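Local coordinates for protein LAO/AO transport system kinase (Escherichia coli, PDB 2P67) that belongs to the MeaB family of P-loop nucleotide-binding proteins and is built round a parallel sheet flanked by helices, at residues A48-C53 and L140-E145; N55-G60 and Y149-V154; F76-I81 and N111-A116; L85-I90 and E117-R122. All blocks are in the same frame, centred on the assembly; numbering follows the deposited sequence. Where two conformers were deposited one is given.

Contact 1 (A48-C53 and L140-E145); sequences AIMPYC and LMLLCE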
loop_
_atom_site.group_PDB
_atom_site.type_symbol
_atom_site.label_atom_id
_atom_site.label_comp_id
_atom_site.label_asym_id
_atom_site.label_seq_id
_atom_site.Cartn_x
_atom_site.Cartn_y
_atom_site.Cartn_z
ATOM N N ALA A 48 20.363 -26.317 5.036
ATOM C CA ALA A 48 21.809 -26.477 5.098
ATOM C C ALA A 48 22.600 -25.333 4.452
ATOM O O ALA A 48 23.694 -25.002 4.922
ATOM C CB ALA A 48 22.235 -27.828 4.531
ATOM N N ILE A 49 22.059 -24.708 3.401
ATOM C CA ILE A 49 22.834 -23.701 2.688
ATOM C C ILE A 49 22.739 -22.284 3.257
ATOM O O ILE A 49 23.487 -21.406 2.828
ATOM C CB ILE A 49 22.554 -23.658 1.136
ATOM C CG1 ILE A 49 21.088 -23.267 0.851
ATOM C CG2 ILE A 49 22.987 -24.964 0.460
ATOM C CD1 ILE A 49 20.846 -22.717 -0.539
ATOM N N MET A 50 21.828 -22.067 4.211
ATOM C CA MET A 50 21.575 -20.718 4.718
ATOM C C MET A 50 22.870 -19.978 5.140
ATOM O O MET A 50 23.049 -18.813 4.807
ATOM C CB MET A 50 20.484 -20.701 5.813
ATOM C CG MET A 50 19.120 -21.272 5.383
ATOM S SD MET A 50 18.521 -20.527 3.791
ATOM C CE MET A 50 18.475 -18.883 4.315
ATOM N N PRO A 51 23.795 -20.656 5.848
ATOM C CA PRO A 51 25.035 -19.940 6.234
ATOM C C PRO A 51 25.920 -19.448 5.074
ATOM O O PRO A 51 26.748 -18.560 5.288
ATOM C CB PRO A 51 25.785 -20.978 7.088
ATOM C CG PRO A 51 24.722 -21.884 7.590
ATOM C CD PRO A 51 23.770 -22.019 6.409
ATOM N N TYR A 52 25.731 -20.004 3.874
ATOM C CA TYR A 52 26.543 -19.664 2.692
ATOM C C TYR A 52 25.900 -18.565 1.836
ATOM O O TYR A 52 26.484 -18.086 0.850
ATOM C CB TYR A 52 26.802 -20.932 1.857
ATOM C CG TYR A 52 27.220 -22.122 2.703
ATOM C CD1 TYR A 52 28.476 -22.169 3.319
ATOM C CD2 TYR A 52 26.347 -23.183 2.918
ATOM C CE1 TYR A 52 28.851 -23.275 4.120
ATOM C CE2 TYR A 52 26.710 -24.274 3.715
ATOM C CZ TYR A 52 27.956 -24.309 4.309
ATOM O OH TYR A 52 28.302 -25.400 5.085
ATOM N N CYS A 53 24.703 -18.140 2.221
ATOM C CA CYS A 53 24.012 -17.078 1.477
ATOM C C CYS A 53 24.347 -15.656 1.988
ATOM O O CYS A 53 25.017 -15.501 3.028
ATOM C CB CYS A 53 22.509 -17.374 1.479
ATOM S SG CYS A 53 22.162 -18.972 0.709
ATOM N N LEU A 140 15.436 -20.121 -5.445
ATOM C CA LEU A 140 16.414 -20.243 -6.506
ATOM C C LEU A 140 17.529 -19.200 -6.335
ATOM O O LEU A 140 18.688 -19.502 -6.583
ATOM C CB LEU A 140 15.745 -20.097 -7.864
ATOM C CG LEU A 140 14.657 -21.126 -8.233
ATOM C CD1 LEU A 140 14.237 -20.865 -9.668
ATOM C CD2 LEU A 140 15.141 -22.570 -8.096
ATOM N N MET A 141 17.156 -17.989 -5.910
ATOM C CA MET A 141 18.122 -16.923 -5.596
ATOM C C MET A 141 19.098 -17.372 -4.496
ATOM O O MET A 141 20.309 -17.177 -4.626
ATOM C CB MET A 141 17.401 -15.630 -5.159
ATOM C CG MET A 141 16.665 -14.902 -6.289
ATOM S SD MET A 141 15.669 -13.493 -5.686
ATOM C CE MET A 141 16.972 -12.238 -5.526
ATOM N N LEU A 142 18.570 -17.990 -3.438
ATOM C CA LEU A 142 19.421 -18.561 -2.374
ATOM C C LEU A 142 20.426 -19.581 -2.909
ATOM O O LEU A 142 21.609 -19.538 -2.545
ATOM C CB LEU A 142 18.567 -19.192 -1.277
ATOM C CG LEU A 142 17.720 -18.287 -0.381
ATOM C CD1 LEU A 142 17.015 -19.148 0.650
ATOM C CD2 LEU A 142 18.575 -17.184 0.311
ATOM N N LEU A 143 19.978 -20.459 -3.811
ATOM C CA LEU A 143 20.879 -21.447 -4.428
ATOM C C LEU A 143 22.001 -20.740 -5.183
ATOM O O LEU A 143 23.175 -21.114 -5.058
ATOM C CB LEU A 143 20.118 -22.432 -5.350
ATOM C CG LEU A 143 19.205 -23.416 -4.594
ATOM C CD1 LEU A 143 18.255 -24.130 -5.553
ATOM C CD2 LEU A 143 20.015 -24.416 -3.781
ATOM N N CYS A 144 21.658 -19.694 -5.934
ATOM C CA CYS A 144 22.672 -18.922 -6.638
ATOM C C CYS A 144 23.688 -18.269 -5.683
ATOM O O CYS A 144 24.890 -18.212 -5.983
ATOM C CB CYS A 144 22.027 -17.878 -7.538
ATOM S SG CYS A 144 21.081 -18.590 -8.888
ATOM N N GLU A 145 23.192 -17.786 -4.542
ATOM C CA GLU A 145 24.045 -17.166 -3.524
ATOM C C GLU A 145 25.020 -18.193 -2.972
ATOM O O GLU A 145 26.235 -17.931 -2.876
ATOM C CB GLU A 145 23.196 -16.575 -2.407
ATOM C CG GLU A 145 22.454 -15.284 -2.891
ATOM C CD GLU A 145 21.706 -14.554 -1.797
ATOM O OE1 GLU A 145 21.592 -15.079 -0.676
ATOM O OE2 GLU A 145 21.207 -13.438 -2.072
#
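Ile49, of helix 36-49, sends its CD1 methyl against helix 133-146. That carbon lies 3.8 Å from Leu143 CD2, the two side chains meeting at about a right angle, and it also reaches the carbonyl oxygen of Leu142. Its CG1 sits between the backbone N and the carbonyl carbon (chi1 63°), a placing that starts the chain toward the opposite helix. In Met50 the CB points away, yet the thioether comes back: the side chain is bent at both chi2 and chi3, and SD stands 3.7 Å from Leu142 CD1, with CE 4.0 Å from the same methyl. Met50 also touches Leu314 of the second subunit. The 3-10 turn of 50-52 follows, held by Tyr52 N to Ile49 O and Cys53 N to Met50 O. Cys53 then brings SG to within 3.3 Å of Leu142 O and 4.0 Å from Leu142 CD2, so that both branches of the Leu142 fork are met. Its CB lies 3.3 Å from Glu145 OE1, a contact of the carboxylate with an aliphatic carbon. The polar end of Glu145 is satisfied elsewhere: OE1 accepts from Gly54 N and OE2 forms a salt bridge with Arg58, which would probably stabilise the buried carboxylate as an anion. With no hydrogen bond between the two segments, they are joined by apolar and sulfur contacts. Helix 9-17 packs on Ile49, helix 21-32 on Leu143, and strand 87-92 lies against Cys144.

Contact 2 (N55-G60 and Y149-V154); sequences NTLRLG and YDVVIV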
loop_
_atom_site.group_PDB
_atom_site.type_symbol
_atom_site.label_atom_id
_atom_site.label_comp_id
_atom_site.label_asym_id
_atom_site.label_seq_id
_atom_site.Cartn_x
_atom_site.Cartn_y
_atom_site.Cartn_z
ATOM N N ASN A 55 25.969 -12.797 0.513
ATOM C CA ASN A 55 27.090 -12.004 0.011
ATOM C C ASN A 55 27.023 -11.836 -1.501
ATOM O O ASN A 55 28.031 -11.934 -2.218
ATOM C CB ASN A 55 28.420 -12.628 0.444
ATOM C CG ASN A 55 28.884 -12.106 1.808
ATOM O OD1 ASN A 55 29.238 -10.925 1.962
ATOM N ND2 ASN A 55 28.860 -12.974 2.800
ATOM N N THR A 56 25.813 -11.572 -1.974
ATOM C CA THR A 56 25.522 -11.462 -3.396
ATOM C C THR A 56 24.693 -10.185 -3.597
ATOM O O THR A 56 23.756 -9.927 -2.844
ATOM C CB THR A 56 24.732 -12.697 -3.862
ATOM O OG1 THR A 56 25.532 -13.872 -3.659
ATOM C CG2 THR A 56 24.341 -12.586 -5.347
ATOM N N LEU A 57 25.062 -9.380 -4.592
ATOM C CA LEU A 57 24.234 -8.238 -4.970
ATOM C C LEU A 57 22.975 -8.759 -5.682
ATOM O O LEU A 57 23.076 -9.412 -6.726
ATOM C CB LEU A 57 25.020 -7.287 -5.876
ATOM C CG LEU A 57 24.282 -6.058 -6.439
ATOM C CD1 LEU A 57 23.724 -5.153 -5.337
ATOM C CD2 LEU A 57 25.170 -5.301 -7.411
ATOM N N ARG A 58 21.813 -8.469 -5.103
ATOM C CA ARG A 58 20.525 -8.944 -5.633
ATOM C C ARG A 58 19.861 -7.791 -6.372
ATOM O O ARG A 58 19.548 -6.755 -5.770
ATOM C CB ARG A 58 19.633 -9.413 -4.486
ATOM C CG ARG A 58 20.230 -10.577 -3.657
ATOM C CD ARG A 58 19.585 -10.623 -2.263
ATOM N NE ARG A 58 18.146 -10.920 -2.278
ATOM C CZ ARG A 58 17.609 -12.132 -2.095
ATOM N NH1 ARG A 58 18.382 -13.221 -1.936
ATOM N NH2 ARG A 58 16.285 -12.270 -2.103
ATOM N N LEU A 59 19.684 -7.958 -7.674
ATOM C CA LEU A 59 19.050 -6.922 -8.486
ATOM C C LEU A 59 17.691 -7.362 -9.006
ATOM O O LEU A 59 17.521 -8.528 -9.400
ATOM C CB LEU A 59 19.944 -6.569 -9.687
ATOM C CG LEU A 59 21.371 -6.108 -9.377
ATOM C CD1 LEU A 59 22.132 -5.848 -10.688
ATOM C CD2 LEU A 59 21.377 -4.860 -8.497
ATOM N N GLY A 60 16.736 -6.430 -9.048
ATOM C CA GLY A 60 15.472 -6.693 -9.709
ATOM C C GLY A 60 15.385 -5.832 -10.943
ATOM O O GLY A 60 15.730 -4.626 -10.915
ATOM N N TYR A 149 27.625 -16.883 -6.888
ATOM C CA TYR A 149 27.363 -15.812 -7.843
ATOM C C TYR A 149 27.570 -14.432 -7.197
ATOM O O TYR A 149 27.229 -14.228 -6.046
ATOM C CB TYR A 149 25.972 -15.985 -8.519
ATOM C CG TYR A 149 26.078 -17.109 -9.507
ATOM C CD1 TYR A 149 26.423 -16.853 -10.829
ATOM C CD2 TYR A 149 25.943 -18.435 -9.102
ATOM C CE1 TYR A 149 26.595 -17.869 -11.741
ATOM C CE2 TYR A 149 26.129 -19.482 -10.016
ATOM C CZ TYR A 149 26.448 -19.177 -11.335
ATOM O OH TYR A 149 26.658 -20.161 -12.269
ATOM N N ASP A 150 28.152 -13.506 -7.954
ATOM C CA ASP A 150 28.421 -12.161 -7.486
ATOM C C ASP A 150 27.176 -11.286 -7.543
ATOM O O ASP A 150 26.942 -10.444 -6.652
ATOM C CB ASP A 150 29.512 -11.538 -8.334
ATOM C CG ASP A 150 30.855 -12.230 -8.142
ATOM O OD1 ASP A 150 31.417 -12.148 -7.034
ATOM O OD2 ASP A 150 31.310 -12.881 -9.083
ATOM N N VAL A 151 26.386 -11.505 -8.595
ATOM C CA VAL A 151 25.169 -10.734 -8.844
ATOM C C VAL A 151 24.090 -11.724 -9.259
ATOM O O VAL A 151 24.334 -12.579 -10.123
ATOM C CB VAL A 151 25.366 -9.739 -10.011
ATOM C CG1 VAL A 151 24.056 -8.951 -10.301
ATOM C CG2 VAL A 151 26.516 -8.767 -9.706
ATOM N N VAL A 152 22.933 -11.636 -8.617
ATOM C CA VAL A 152 21.741 -12.370 -9.053
ATOM C C VAL A 152 20.681 -11.370 -9.474
ATOM O O VAL A 152 20.344 -10.463 -8.701
ATOM C CB VAL A 152 21.119 -13.247 -7.935
ATOM C CG1 VAL A 152 20.023 -14.151 -8.523
ATOM C CG2 VAL A 152 22.184 -14.078 -7.248
ATOM N N ILE A 153 20.154 -11.553 -10.683
ATOM C CA ILE A 153 19.135 -10.668 -11.245
ATOM C C ILE A 153 17.829 -11.419 -11.359
ATOM O O ILE A 153 17.768 -12.464 -12.027
ATOM C CB ILE A 153 19.539 -10.176 -12.648
ATOM C CG1 ILE A 153 20.890 -9.447 -12.593
ATOM C CG2 ILE A 153 18.455 -9.245 -13.235
ATOM C CD1 ILE A 153 21.409 -9.021 -13.957
ATOM N N VAL A 154 16.791 -10.911 -10.699
ATOM C CA VAL A 154 15.466 -11.464 -10.886
ATOM C C VAL A 154 14.721 -10.529 -11.838
ATOM O O VAL A 154 14.694 -9.301 -11.646
ATOM C CB VAL A 154 14.730 -11.742 -9.534
ATOM C CG1 VAL A 154 14.463 -10.451 -8.729
ATOM C CG2 VAL A 154 13.442 -12.540 -9.765
HETATM O O HOH W 1 28.142 -14.121 -3.726
#
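Leu59 and Val152 share the straightest link between these two parallel strands: Leu59 N donates to Val152 O at 2.8 Å with an N-H...O angle of 170°. The next bond, Val154 N to Leu59 O, is equally short at 2.8 Å, and Val152 N to Leu57 O spans 2.9 Å. CA-H...O contacts fill the intervals, as where Ile153 CA approaches Leu59 O, so each of these carbonyls is met by both an N-H and a C-H. Side chains close up here too. Leu59 CD1 lies 3.7 Å from Val151 CG1, while Leu59 CB rests 4.2 Å from Ile153 CG1. Toward the start of the strands the join slackens. Leu57 N still donates to Asp150 O at 3.0 Å, but the N-H...O angle falls to 150° and the donor is tilted 26° from the carbonyl plane. Beyond it a water takes over, donating to Asn55 O and Tyr149 O and hydrogen-bonding to Thr56 OG1; Asn55 is exposed and Asp150 partly so. The very short approach of Thr56 CG2 to a Val152 methyl is doubtful, since Val152 was modelled in two conformers. Helix 69-82 packs on the face carrying Leu59, Val151 and Ile153, and helix 133-146 on the face of Arg58 and Val152. In the sheet, strand 57-63 is flanked on its other side by strand 172-177, and strand 151-157 by strand 87-92, which places this pair in its interior.

Contact 3 (F76-I81 and N111-A116); sequences FGMLLI and NDLARA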
loop_
_atom_site.group_PDB
_atom_site.type_symbol
_atom_site.label_atom_id
_atom_site.label_comp_id
_atom_site.label_asym_id
_atom_site.label_seq_id
_atom_site.Cartn_x
_atom_site.Cartn_y
_atom_site.Cartn_z
ATOM N N PHE A 76 23.793 -5.736 -20.271
ATOM C CA PHE A 76 24.152 -5.505 -18.877
ATOM C C PHE A 76 24.901 -6.716 -18.325
ATOM O O PHE A 76 25.946 -6.565 -17.679
ATOM C CB PHE A 76 22.885 -5.197 -18.048
ATOM C CG PHE A 76 23.149 -4.899 -16.589
ATOM C CD1 PHE A 76 23.826 -3.740 -16.195
ATOM C CD2 PHE A 76 22.695 -5.773 -15.598
ATOM C CE1 PHE A 76 24.049 -3.466 -14.832
ATOM C CE2 PHE A 76 22.920 -5.510 -14.233
ATOM C CZ PHE A 76 23.601 -4.364 -13.849
ATOM N N GLY A 77 24.363 -7.905 -18.589
ATOM C CA GLY A 77 24.966 -9.168 -18.134
ATOM C C GLY A 77 26.390 -9.323 -18.657
ATOM O O GLY A 77 27.318 -9.637 -17.890
ATOM N N MET A 78 26.559 -9.070 -19.955
ATOM C CA MET A 78 27.886 -9.156 -20.595
ATOM C C MET A 78 28.870 -8.138 -20.019
ATOM O O MET A 78 30.042 -8.449 -19.839
ATOM C CB MET A 78 27.786 -9.081 -22.127
ATOM C CG MET A 78 27.212 -10.361 -22.784
ATOM S SD MET A 78 28.000 -11.920 -22.250
ATOM C CE MET A 78 29.696 -11.676 -22.764
ATOM N N LEU A 79 28.390 -6.944 -19.679
ATOM C CA LEU A 79 29.243 -5.967 -18.975
ATOM C C LEU A 79 29.770 -6.508 -17.648
ATOM O O LEU A 79 30.956 -6.367 -17.336
ATOM C CB LEU A 79 28.493 -4.644 -18.750
ATOM C CG LEU A 79 29.199 -3.488 -18.029
ATOM C CD1 LEU A 79 28.538 -2.206 -18.433
ATOM C CD2 LEU A 79 29.184 -3.614 -16.532
ATOM N N LEU A 80 28.890 -7.120 -16.857
ATOM C CA LEU A 80 29.269 -7.660 -15.548
ATOM C C LEU A 80 30.309 -8.762 -15.708
ATOM O O LEU A 80 31.257 -8.833 -14.932
ATOM C CB LEU A 80 28.047 -8.199 -14.793
ATOM C CG LEU A 80 27.003 -7.147 -14.401
ATOM C CD1 LEU A 80 25.693 -7.782 -13.858
ATOM C CD2 LEU A 80 27.597 -6.206 -13.398
ATOM N N ILE A 81 30.128 -9.591 -16.729
ATOM C CA ILE A 81 31.062 -10.692 -16.987
ATOM C C ILE A 81 32.432 -10.151 -17.401
ATOM O O ILE A 81 33.463 -10.622 -16.909
ATOM C CB ILE A 81 30.499 -11.696 -18.004
ATOM C CG1 ILE A 81 29.373 -12.510 -17.352
ATOM C CG2 ILE A 81 31.600 -12.645 -18.525
ATOM C CD1 ILE A 81 28.397 -13.058 -18.325
ATOM N N ASN A 111 21.245 -16.162 -26.827
ATOM C CA ASN A 111 21.994 -14.919 -26.970
ATOM C C ASN A 111 23.388 -15.021 -26.368
ATOM O O ASN A 111 23.800 -16.091 -25.923
ATOM C CB ASN A 111 21.216 -13.752 -26.350
ATOM C CG ASN A 111 20.980 -13.915 -24.849
ATOM O OD1 ASN A 111 21.689 -14.656 -24.157
ATOM N ND2 ASN A 111 19.982 -13.203 -24.340
ATOM N N ASP A 112 24.103 -13.902 -26.336
ATOM C CA ASP A 112 25.477 -13.883 -25.836
ATOM C C ASP A 112 25.616 -14.227 -24.361
ATOM O O ASP A 112 26.588 -14.872 -23.965
ATOM C CB ASP A 112 26.130 -12.545 -26.140
ATOM C CG ASP A 112 26.564 -12.447 -27.577
ATOM O OD1 ASP A 112 27.564 -13.116 -27.930
ATOM O OD2 ASP A 112 25.894 -11.728 -28.352
ATOM N N LEU A 113 24.641 -13.804 -23.558
ATOM C CA LEU A 113 24.618 -14.133 -22.127
ATOM C C LEU A 113 24.458 -15.637 -21.910
ATOM O O LEU A 113 25.089 -16.214 -21.021
ATOM C CB LEU A 113 23.511 -13.353 -21.401
ATOM C CG LEU A 113 23.622 -13.168 -19.887
ATOM C CD1 LEU A 113 24.959 -12.552 -19.488
ATOM C CD2 LEU A 113 22.475 -12.313 -19.358
ATOM N N ALA A 114 23.621 -16.261 -22.741
ATOM C CA ALA A 114 23.415 -17.716 -22.730
ATOM C C ALA A 114 24.703 -18.501 -22.992
ATOM O O ALA A 114 24.869 -19.631 -22.512
ATOM C CB ALA A 114 22.360 -18.099 -23.743
ATOM N N ARG A 115 25.607 -17.897 -23.755
ATOM C CA ARG A 115 26.846 -18.543 -24.168
ATOM C C ARG A 115 27.979 -18.290 -23.197
ATOM O O ARG A 115 29.042 -18.887 -23.324
ATOM C CB ARG A 115 27.249 -18.070 -25.562
ATOM C CG ARG A 115 26.246 -18.461 -26.643
ATOM C CD ARG A 115 26.607 -17.875 -28.005
ATOM N NE ARG A 115 27.827 -18.464 -28.554
ATOM C CZ ARG A 115 28.113 -18.519 -29.854
ATOM N NH1 ARG A 115 27.256 -18.038 -30.754
ATOM N NH2 ARG A 115 29.257 -19.070 -30.254
ATOM N N ALA A 116 27.763 -17.400 -22.230
ATOM C CA ALA A 116 28.809 -17.072 -21.274
ATOM C C ALA A 116 28.874 -18.124 -20.179
ATOM O O ALA A 116 27.864 -18.441 -19.562
ATOM C CB ALA A 116 28.577 -15.691 -20.684
#
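Leu113 lays its CD1 methyl over the backbone of Gly77, 3.6 Å from Gly77 CA and equally near Gly77 C. Having no side chain, Gly77 leaves the helix backbone accessible at this point, and the leucine comes right up to it. Leu113 CG is anti to the backbone N (chi1 -159°), the first step of a side chain whose end comes nearer the helix than its CB direction alone suggests. One turn further on, Ile81 CD1 completes the apolar cluster: it touches Leu113 CD1 at 3.7 Å and Ala116 CB at 3.5 Å, joining both ends of the loop turn. Met78 borders the cluster. Its chain bends at chi2 and chi3, bringing SD 3.7 Å from Asp112 O and 4.1 Å from Ala116 CB, while the Met78 and Asp112 side chains cross at about a right angle, CG nearest Asp112 CB. The loop keeps its shape through bonds of its own. Asn111 OD1 accepts from Ala114 N at 2.9 Å with an N-H...O angle of 160°, an Asx motif, and Leu113 to Ala116 form a type I beta turn. Asp112 N is also bound by Glu74 OE2, from the same helix 69-82. That helix links strands 57-63 and 87-92 in a right-handed beta-alpha-beta crossover, the unit on which P-loop NTPase folds are built, and the loop leading to strand 119-124 packs against the Gly77, Met78 and Ile81 side of that helix.

Contact 4 (L85-I90 and E117-R122); sequences LKVAVI and EAAFIR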
loop_
_atom_site.group_PDB
_atom_site.type_symbol
_atom_site.label_atom_id
_atom_site.label_comp_id
_atom_site.label_asym_id
_atom_site.label_seq_id
_atom_site.Cartn_x
_atom_site.Cartn_y
_atom_site.Cartn_z
ATOM N N LEU A 85 32.824 -10.730 -13.152
ATOM C CA LEU A 85 31.817 -11.192 -12.186
ATOM C C LEU A 85 31.017 -12.388 -12.725
ATOM O O LEU A 85 30.911 -12.586 -13.936
ATOM C CB LEU A 85 30.860 -10.047 -11.786
ATOM C CG LEU A 85 31.477 -8.798 -11.127
ATOM C CD1 LEU A 85 30.488 -7.628 -11.132
ATOM C CD2 LEU A 85 31.971 -9.102 -9.718
ATOM N N LYS A 86 30.462 -13.167 -11.803
ATOM C CA LYS A 86 29.578 -14.278 -12.117
ATOM C C LYS A 86 28.150 -13.777 -11.882
ATOM O O LYS A 86 27.834 -13.290 -10.778
ATOM C CB LYS A 86 29.887 -15.481 -11.209
ATOM C CG LYS A 86 31.297 -16.082 -11.445
ATOM C CD LYS A 86 31.680 -17.093 -10.348
ATOM C CE LYS A 86 32.082 -16.395 -9.035
ATOM N NZ LYS A 86 32.441 -17.359 -7.939
ATOM N N VAL A 87 27.308 -13.871 -12.912
ATOM C CA VAL A 87 25.929 -13.370 -12.831
ATOM C C VAL A 87 24.889 -14.442 -13.172
ATOM O O VAL A 87 25.011 -15.154 -14.180
ATOM C CB VAL A 87 25.713 -12.065 -13.684
ATOM C CG1 VAL A 87 25.940 -12.322 -15.162
ATOM C CG2 VAL A 87 24.329 -11.456 -13.446
ATOM N N ALA A 88 23.876 -14.546 -12.316
ATOM C CA ALA A 88 22.760 -15.476 -12.496
ATOM C C ALA A 88 21.524 -14.638 -12.799
ATOM O O ALA A 88 21.366 -13.531 -12.244
ATOM C CB ALA A 88 22.528 -16.299 -11.227
ATOM N N VAL A 89 20.674 -15.161 -13.680
ATOM C CA VAL A 89 19.413 -14.498 -14.049
ATOM C C VAL A 89 18.240 -15.448 -13.758
ATOM O O VAL A 89 18.205 -16.581 -14.271
ATOM C CB VAL A 89 19.418 -14.060 -15.526
ATOM C CG1 VAL A 89 18.083 -13.391 -15.899
ATOM C CG2 VAL A 89 20.539 -13.067 -15.768
ATOM N N ILE A 90 17.320 -14.991 -12.911
ATOM C CA ILE A 90 16.106 -15.727 -12.591
ATOM C C ILE A 90 14.971 -15.021 -13.335
ATOM O O ILE A 90 14.596 -13.902 -12.990
ATOM C CB ILE A 90 15.851 -15.761 -11.076
ATOM C CG1 ILE A 90 17.098 -16.296 -10.328
ATOM C CG2 ILE A 90 14.558 -16.497 -10.755
ATOM C CD1 ILE A 90 17.549 -17.691 -10.767
ATOM N N GLU A 117 30.064 -18.673 -19.935
ATOM C CA GLU A 117 30.215 -19.699 -18.886
ATOM C C GLU A 117 30.108 -19.116 -17.469
ATOM O O GLU A 117 29.793 -19.834 -16.513
ATOM C CB GLU A 117 31.538 -20.469 -19.059
ATOM C CG GLU A 117 31.596 -21.316 -20.340
ATOM C CD GLU A 117 32.940 -22.013 -20.545
ATOM O OE1 GLU A 117 33.922 -21.678 -19.834
ATOM O OE2 GLU A 117 33.010 -22.901 -21.429
ATOM N N ALA A 118 30.357 -17.809 -17.354
ATOM C CA ALA A 118 30.246 -17.101 -16.078
ATOM C C ALA A 118 28.818 -16.611 -15.815
ATOM O O ALA A 118 28.575 -15.899 -14.837
ATOM C CB ALA A 118 31.258 -15.935 -16.013
ATOM N N ALA A 119 27.884 -16.991 -16.689
ATOM C CA ALA A 119 26.460 -16.720 -16.458
ATOM C C ALA A 119 25.633 -18.005 -16.213
ATOM O O ALA A 119 26.108 -19.141 -16.432
ATOM C CB ALA A 119 25.880 -15.888 -17.590
ATOM N N PHE A 120 24.403 -17.824 -15.735
ATOM C CA PHE A 120 23.511 -18.940 -15.450
ATOM C C PHE A 120 22.097 -18.365 -15.542
ATOM O O PHE A 120 21.763 -17.449 -14.791
ATOM C CB PHE A 120 23.788 -19.482 -14.031
ATOM C CG PHE A 120 23.093 -20.789 -13.718
ATOM C CD1 PHE A 120 23.768 -22.008 -13.874
ATOM C CD2 PHE A 120 21.775 -20.803 -13.253
ATOM C CE1 PHE A 120 23.135 -23.234 -13.590
ATOM C CE2 PHE A 120 21.134 -22.014 -12.957
ATOM C CZ PHE A 120 21.825 -23.247 -13.136
ATOM N N ILE A 121 21.278 -18.904 -16.440
ATOM C CA ILE A 121 19.912 -18.407 -16.647
ATOM C C ILE A 121 18.863 -19.490 -16.333
ATOM O O ILE A 121 18.946 -20.594 -16.875
ATOM C CB ILE A 121 19.715 -17.892 -18.114
ATOM C CG1 ILE A 121 20.790 -16.872 -18.495
ATOM C CG2 ILE A 121 18.304 -17.313 -18.296
ATOM C CD1 ILE A 121 21.066 -16.794 -19.997
ATOM N N ARG A 122 17.883 -19.179 -15.481
ATOM C CA ARG A 122 16.843 -20.149 -15.111
ATOM C C ARG A 122 15.454 -19.501 -15.067
ATOM O O ARG A 122 15.283 -18.476 -14.409
ATOM C CB ARG A 122 17.173 -20.773 -13.746
ATOM C CG ARG A 122 16.287 -21.953 -13.349
ATOM C CD ARG A 122 16.673 -23.237 -14.100
ATOM N NE ARG A 122 15.840 -24.346 -13.635
ATOM C CZ ARG A 122 16.281 -25.583 -13.393
ATOM N NH1 ARG A 122 15.420 -26.493 -12.956
ATOM N NH2 ARG A 122 17.572 -25.911 -13.557
#
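Phe120 and Ala88 stand side by side on one face of this parallel strand pair, their CB atoms 4.4 Å apart. Phe120 CG is anti to its backbone N (chi1 -170°), and the ring ends farther from strand 87-92, against Leu24 and Met28 of helix 21-32. The flat guanidinium of Arg122 likewise leads away on that face: NH1 pairs with Glu32 in a salt bridge and with Thr29 OG1. The opposite face carries Val87, Ala119, Val89 and Ile121, with Val89 CB 4.3 Å from Ile121 CG1. The strands are joined through their peptide groups. Val89 N donates to Phe120 O at 2.8 Å and Arg122 N to Val89 O at 2.9 Å, the latter with an N-H...O angle of 168°, the donor nearly along the C=O axis. Earlier in the strands the match is poorer: Val87 N to Ala118 O is 3.1 Å, and Phe120 N to Val87 O is a weak bond whose N-H...O angle drops to 130°. Ala119 CA makes a CA-H...O contact with Val87 O, at 3.1 Å. Strand 119-124 is outermost in the sheet of this chain, whereas strand 87-92 is bonded on its other side to strand 151-157. The chemistry thus implies a join carried by main-chain bonds, straighter and shorter at the Val89 end than around Val87, with cross-strand side-chain contacts loose and Phe120 and Arg122 of the edge strand engaged by helix 21-32.

From the N terminus the chain passes the first segments of contacts 1, 2, 3 and 4 in turn, at 48-53, 55-60, 76-81 and 85-90. Contact 3 closes first, when 111-116 returns to helix 69-82, and contact 4 follows at once with 117-122; these two cross. Contact 1 closes at 140-145 and contact 2 at 149-154, crossing each other and enclosing both earlier loops. Contacts 2 and 4 belong to one sheet, joined where strands 151-157 and 87-92 run side by side. Contact 3 ties a loop to the helix on one sheet face, whereas contact 1 fastens helix 133-146, on the other face, to the end of helix 36-49.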